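Local coordinates for ancillary protein 1 (PDB 2XI9) that is presented on the pilus of Streptococcus pyogenes as an adhesin, whose internal thioester bond is required for efficient interaction with host cells, at residues Thr190-Gly194 / Trp316-Leu321; Thr25-Arg30 / Ile66-Leu72. One frame throughout, in Å; residues are numbered along the deposited sequence.

Interaction 1. Residues Thr190-Gly194 / Trp316-Leu321; sequences THIAG and WHPEDL
His191 reaches from strand 189-193 into the loop that precedes strand 321-329, and its imidazole is the main feature of the contact. CG is anti to the backbone N (chi1 165°), which carries the ring from CB toward Leu321 and the turn before it. Methyl CD2 of Leu321 sits over the ring centre, 3.9 Å from the centroid and only 10° off the normal, a CH-pi contact that covers CG and CD2 of His191 as well as its outer atoms. ND1 lies near OD1 of Asp320. CE1 of His191 is 3.2 Å from that OD1 and 3.3 Å from O of His317, both near the ring plane; the carboxylate plane is turned 69° from that of the ring. The C-H at CE1 thus points between two acceptors, an attraction that is probably electrostatic and may ease their closeness, since His317 O and Asp320 OD1 are 2.8 Å apart. NE2 of His191 bonds to Asp299, whose carboxylate also takes ND1 of His317, so one acid holds a histidine from each segment. Phe301 also meets the imidazole.

Further along the strand the contact turns apolar. Ala193 CB packs against the edge of the Trp316 indole, 3.8 Å from CH2, and against Leu321 CD1 at 3.9 Å. A bond from Leu321 N to Pro318 O (3.2 Å) closes the turn that carries Asp320. The loop between strands 311-313 and 321-329 thus packs on strand 189-193 of the thioester-domain sheet, where strand 117-119 bridges to the sheet that holds 321-329.

Interaction 2. Residues Thr25-Arg30 / Ile66-Leu72; sequences TSVLIR and IGERIEL
The carbonyl oxygen of Ile66 is gripped side-on by Arg30, whose NE lies 2.8 Å and NH2 3.0 Å from it. That oxygen is in the guanidinium plane; NH2 approaches in the carbonyl plane, whereas NE stands above it. The arginine chain is extended from CG to NE and runs past Gly67, while Glu118 forms a salt bridge with its NH1 and Ile119 O also accepts from NH2.

From here the strands run antiparallel at 152°. Val27 and Ile70 exchange a reciprocal pair of backbone bonds, as do Ile29 and Glu68. Beyond them Thr25 N donates to Leu72 O at 2.7 Å, and Leu72 N returns a nearly straight bond (177°) to Thr25 O.

On one face, Leu28 lies against the aliphatic part of Arg69, CD1 to CB 3.5 Å, and the Arg69 guanidinium extends past Ser26. On the other, Val27 CG2 meets Leu72 CD1 at 3.6 Å, beside Ile29 and Ile70, which continue onto Leu46, Leu48 and Leu79. Gly67 has a positive phi (120°), in a region open mainly to glycine, and its CA lies 4.0 Å from Arg30 CG. The arrangement is an antiparallel edge-strand pairing in the prealbumin-like domain, packed against its second sheet.

How the interactions relate
Interaction 2 precedes interaction 1 along the chain; their centres lie 16 Å apart and their nearest atoms about 5 Å, without touching. Strand 321-329 connects them: Leu321 packs in interaction 1, and later residues of the strand pair with strand 26-33, whose other neighbour is strand 68-71. Strand 117-119 is also common ground, bonded to 190-194 through its backbone and to Arg30 through Glu118 and Ile119. Both contacts are partly buried, but interaction 2 has several exposed residues and interaction 1 none among those that touch. Interaction 2 is held mainly by regular backbone bonding, with one arginine closing its end; interaction 1 relies on side chains, with one nitrogen of each histidine bonded to Asp299.

Interaction 1. Residues Thr190-Gly194 / Trp316-Leu321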
# COMPACT_ATOMS: atom_id res chain seq x y z
N THR A 190 -3.28 6.55 5.28
CA THR A 190 -3.11 7.43 4.14
C THR A 190 -3.46 6.66 2.88
O THR A 190 -2.93 5.60 2.68
CB THR A 190 -1.66 7.92 4.01
OG1 THR A 190 -1.33 8.64 5.20
CG2 THR A 190 -1.54 8.89 2.86
N HIS A 191 -4.31 7.23 2.02
CA HIS A 191 -4.62 6.61 0.73
C HIS A 191 -3.58 7.16 -0.26
O HIS A 191 -3.40 8.37 -0.33
CB HIS A 191 -6.06 6.97 0.37
CG HIS A 191 -6.46 6.74 -1.05
ND1 HIS A 191 -7.42 7.53 -1.67
CD2 HIS A 191 -6.04 5.84 -1.97
CE1 HIS A 191 -7.58 7.11 -2.91
NE2 HIS A 191 -6.76 6.08 -3.12
N ILE A 192 -2.85 6.27 -0.94
CA ILE A 192 -1.91 6.62 -1.99
C ILE A 192 -2.19 5.80 -3.26
O ILE A 192 -2.93 4.84 -3.20
CB ILE A 192 -0.46 6.39 -1.55
CG1 ILE A 192 -0.14 4.91 -1.38
CG2 ILE A 192 -0.16 7.12 -0.24
CD1 ILE A 192 1.40 4.62 -1.36
N ALA A 193 -1.58 6.21 -4.37
CA ALA A 193 -1.58 5.42 -5.57
C ALA A 193 -0.64 4.24 -5.34
O ALA A 193 0.39 4.39 -4.70
CB ALA A 193 -1.13 6.27 -6.79
N GLY A 194 -1.02 3.08 -5.82
CA GLY A 194 -0.28 1.85 -5.67
C GLY A 194 0.88 1.77 -6.65
O GLY A 194 0.88 0.94 -7.57
N TRP A 316 -9.77 2.00 -7.88
CA TRP A 316 -8.92 3.16 -8.22
C TRP A 316 -9.71 4.46 -8.04
O TRP A 316 -10.70 4.69 -8.77
CB TRP A 316 -8.40 3.02 -9.65
CG TRP A 316 -7.63 4.16 -10.18
CD1 TRP A 316 -7.92 4.91 -11.28
CD2 TRP A 316 -6.46 4.74 -9.60
NE1 TRP A 316 -6.99 5.91 -11.43
CE2 TRP A 316 -6.08 5.82 -10.42
CE3 TRP A 316 -5.68 4.44 -8.47
CZ2 TRP A 316 -4.93 6.61 -10.14
CZ3 TRP A 316 -4.56 5.23 -8.19
CH2 TRP A 316 -4.20 6.29 -9.04
N HIS A 317 -9.29 5.30 -7.09
CA HIS A 317 -9.92 6.59 -6.79
C HIS A 317 -8.92 7.76 -6.92
O HIS A 317 -8.32 8.16 -5.93
CB HIS A 317 -10.52 6.55 -5.39
CG HIS A 317 -11.64 5.59 -5.28
ND1 HIS A 317 -11.43 4.24 -5.07
CD2 HIS A 317 -12.97 5.75 -5.45
CE1 HIS A 317 -12.60 3.62 -5.09
NE2 HIS A 317 -13.55 4.51 -5.30
N PRO A 318 -8.68 8.24 -8.14
CA PRO A 318 -7.65 9.29 -8.36
C PRO A 318 -8.07 10.71 -7.97
O PRO A 318 -7.21 11.61 -7.89
CB PRO A 318 -7.43 9.26 -9.87
CG PRO A 318 -8.70 8.65 -10.43
CD PRO A 318 -9.17 7.67 -9.41
N GLU A 319 -9.37 10.90 -7.74
CA GLU A 319 -9.97 12.21 -7.55
C GLU A 319 -9.41 12.96 -6.33
O GLU A 319 -9.35 14.18 -6.34
CB GLU A 319 -11.53 12.15 -7.55
CG GLU A 319 -12.14 10.99 -6.74
CD GLU A 319 -12.11 9.61 -7.47
OE1 GLU A 319 -11.37 9.46 -8.46
OE2 GLU A 319 -12.85 8.68 -7.10
N ASP A 320 -8.92 12.22 -5.33
CA ASP A 320 -8.48 12.80 -4.07
C ASP A 320 -6.96 12.77 -3.92
O ASP A 320 -6.41 13.24 -2.92
CB ASP A 320 -9.15 12.05 -2.91
CG ASP A 320 -9.64 10.68 -3.34
OD1 ASP A 320 -8.79 9.93 -3.87
OD2 ASP A 320 -10.87 10.37 -3.21
N LEU A 321 -6.28 12.25 -4.93
CA LEU A 321 -4.85 12.10 -4.87
C LEU A 321 -4.23 13.34 -5.49
O LEU A 321 -4.74 13.84 -6.51
CB LEU A 321 -4.41 10.85 -5.64
CG LEU A 321 -4.95 9.52 -5.11
CD1 LEU A 321 -4.38 8.32 -5.90
CD2 LEU A 321 -4.61 9.41 -3.65

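Interaction 2. Residues Thr25-Arg30 / Ile66-Leu72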
# COMPACT_ATOMS: atom_id res chain seq x y z
N THR A 25 0.11 23.67 -11.42
CA THR A 25 -0.13 22.33 -10.80
C THR A 25 0.27 22.32 -9.32
O THR A 25 1.34 22.80 -8.94
CB THR A 25 0.64 21.22 -11.55
OG1 THR A 25 0.28 21.25 -12.93
CG2 THR A 25 0.32 19.85 -10.98
N SER A 26 -0.62 21.76 -8.50
CA SER A 26 -0.42 21.67 -7.05
C SER A 26 0.51 20.52 -6.73
O SER A 26 0.32 19.42 -7.25
CB SER A 26 -1.76 21.44 -6.36
OG SER A 26 -2.82 22.02 -7.12
N VAL A 27 1.52 20.78 -5.89
CA VAL A 27 2.34 19.73 -5.29
C VAL A 27 2.46 19.91 -3.79
O VAL A 27 2.37 21.02 -3.27
CB VAL A 27 3.77 19.66 -5.89
CG1 VAL A 27 3.71 19.60 -7.43
CG2 VAL A 27 4.62 20.82 -5.40
N LEU A 28 2.66 18.79 -3.09
CA LEU A 28 2.90 18.78 -1.66
C LEU A 28 4.24 18.12 -1.44
O LEU A 28 4.44 16.98 -1.84
CB LEU A 28 1.83 17.95 -0.95
CG LEU A 28 0.49 18.61 -0.63
CD1 LEU A 28 0.70 19.63 0.47
CD2 LEU A 28 -0.11 19.28 -1.86
N ILE A 29 5.16 18.83 -0.81
CA ILE A 29 6.45 18.24 -0.49
C ILE A 29 6.33 17.52 0.83
O ILE A 29 5.98 18.14 1.85
CB ILE A 29 7.57 19.31 -0.35
CG1 ILE A 29 7.54 20.35 -1.49
CG2 ILE A 29 8.92 18.63 -0.21
CD1 ILE A 29 7.50 19.80 -2.86
N ARG A 30 6.66 16.24 0.84
CA ARG A 30 6.60 15.41 2.04
C ARG A 30 7.91 14.72 2.34
O ARG A 30 8.51 14.13 1.46
CB ARG A 30 5.50 14.35 1.92
CG ARG A 30 4.14 14.95 2.06
CD ARG A 30 3.04 13.89 2.11
NE ARG A 30 1.78 14.53 2.46
CZ ARG A 30 0.57 14.02 2.23
NH1 ARG A 30 0.42 12.85 1.62
NH2 ARG A 30 -0.50 14.73 2.59
N ILE A 66 2.00 17.33 7.60
CA ILE A 66 1.06 17.05 6.50
C ILE A 66 1.66 17.26 5.10
O ILE A 66 1.19 16.65 4.11
CB ILE A 66 -0.27 17.83 6.64
CG1 ILE A 66 -0.04 19.34 6.49
CG2 ILE A 66 -0.96 17.49 7.97
CD1 ILE A 66 -1.19 20.20 7.00
N GLY A 67 2.68 18.12 5.02
CA GLY A 67 3.31 18.47 3.77
C GLY A 67 3.22 19.94 3.45
O GLY A 67 2.34 20.66 3.94
N GLU A 68 4.14 20.38 2.60
CA GLU A 68 4.24 21.77 2.17
C GLU A 68 3.59 21.98 0.80
O GLU A 68 4.13 21.54 -0.23
CB GLU A 68 5.72 22.19 2.10
CG GLU A 68 5.94 23.68 1.88
CD GLU A 68 5.57 24.52 3.10
OE1 GLU A 68 5.55 23.98 4.23
OE2 GLU A 68 5.31 25.74 2.92
N ARG A 69 2.44 22.64 0.78
CA ARG A 69 1.68 22.80 -0.47
C ARG A 69 2.22 23.96 -1.30
O ARG A 69 2.40 25.06 -0.78
CB ARG A 69 0.20 23.02 -0.19
CG ARG A 69 -0.64 23.16 -1.47
CD ARG A 69 -2.03 22.52 -1.29
NE ARG A 69 -2.73 22.25 -2.56
CZ ARG A 69 -3.86 21.55 -2.65
NH1 ARG A 69 -4.44 21.03 -1.57
NH2 ARG A 69 -4.42 21.37 -3.85
N ILE A 70 2.45 23.70 -2.58
CA ILE A 70 2.97 24.72 -3.50
C ILE A 70 2.31 24.58 -4.87
O ILE A 70 2.34 23.51 -5.47
CB ILE A 70 4.51 24.60 -3.64
CG1 ILE A 70 5.19 24.53 -2.26
CG2 ILE A 70 5.06 25.78 -4.42
CD1 ILE A 70 6.71 24.66 -2.28
N GLU A 71 1.69 25.66 -5.35
CA GLU A 71 1.16 25.72 -6.71
C GLU A 71 2.27 26.23 -7.65
O GLU A 71 2.74 27.36 -7.52
CB GLU A 71 -0.10 26.63 -6.75
CG GLU A 71 -0.41 27.36 -8.08
CD GLU A 71 -0.97 26.48 -9.20
OE1 GLU A 71 -1.10 27.01 -10.34
OE2 GLU A 71 -1.27 25.30 -8.95
N LEU A 72 2.68 25.38 -8.59
CA LEU A 72 3.81 25.65 -9.48
C LEU A 72 3.38 25.64 -10.96
O LEU A 72 2.57 24.81 -11.37
CB LEU A 72 4.88 24.58 -9.28
CG LEU A 72 5.43 24.39 -7.86
CD1 LEU A 72 6.16 23.06 -7.73
CD2 LEU A 72 6.35 25.54 -7.50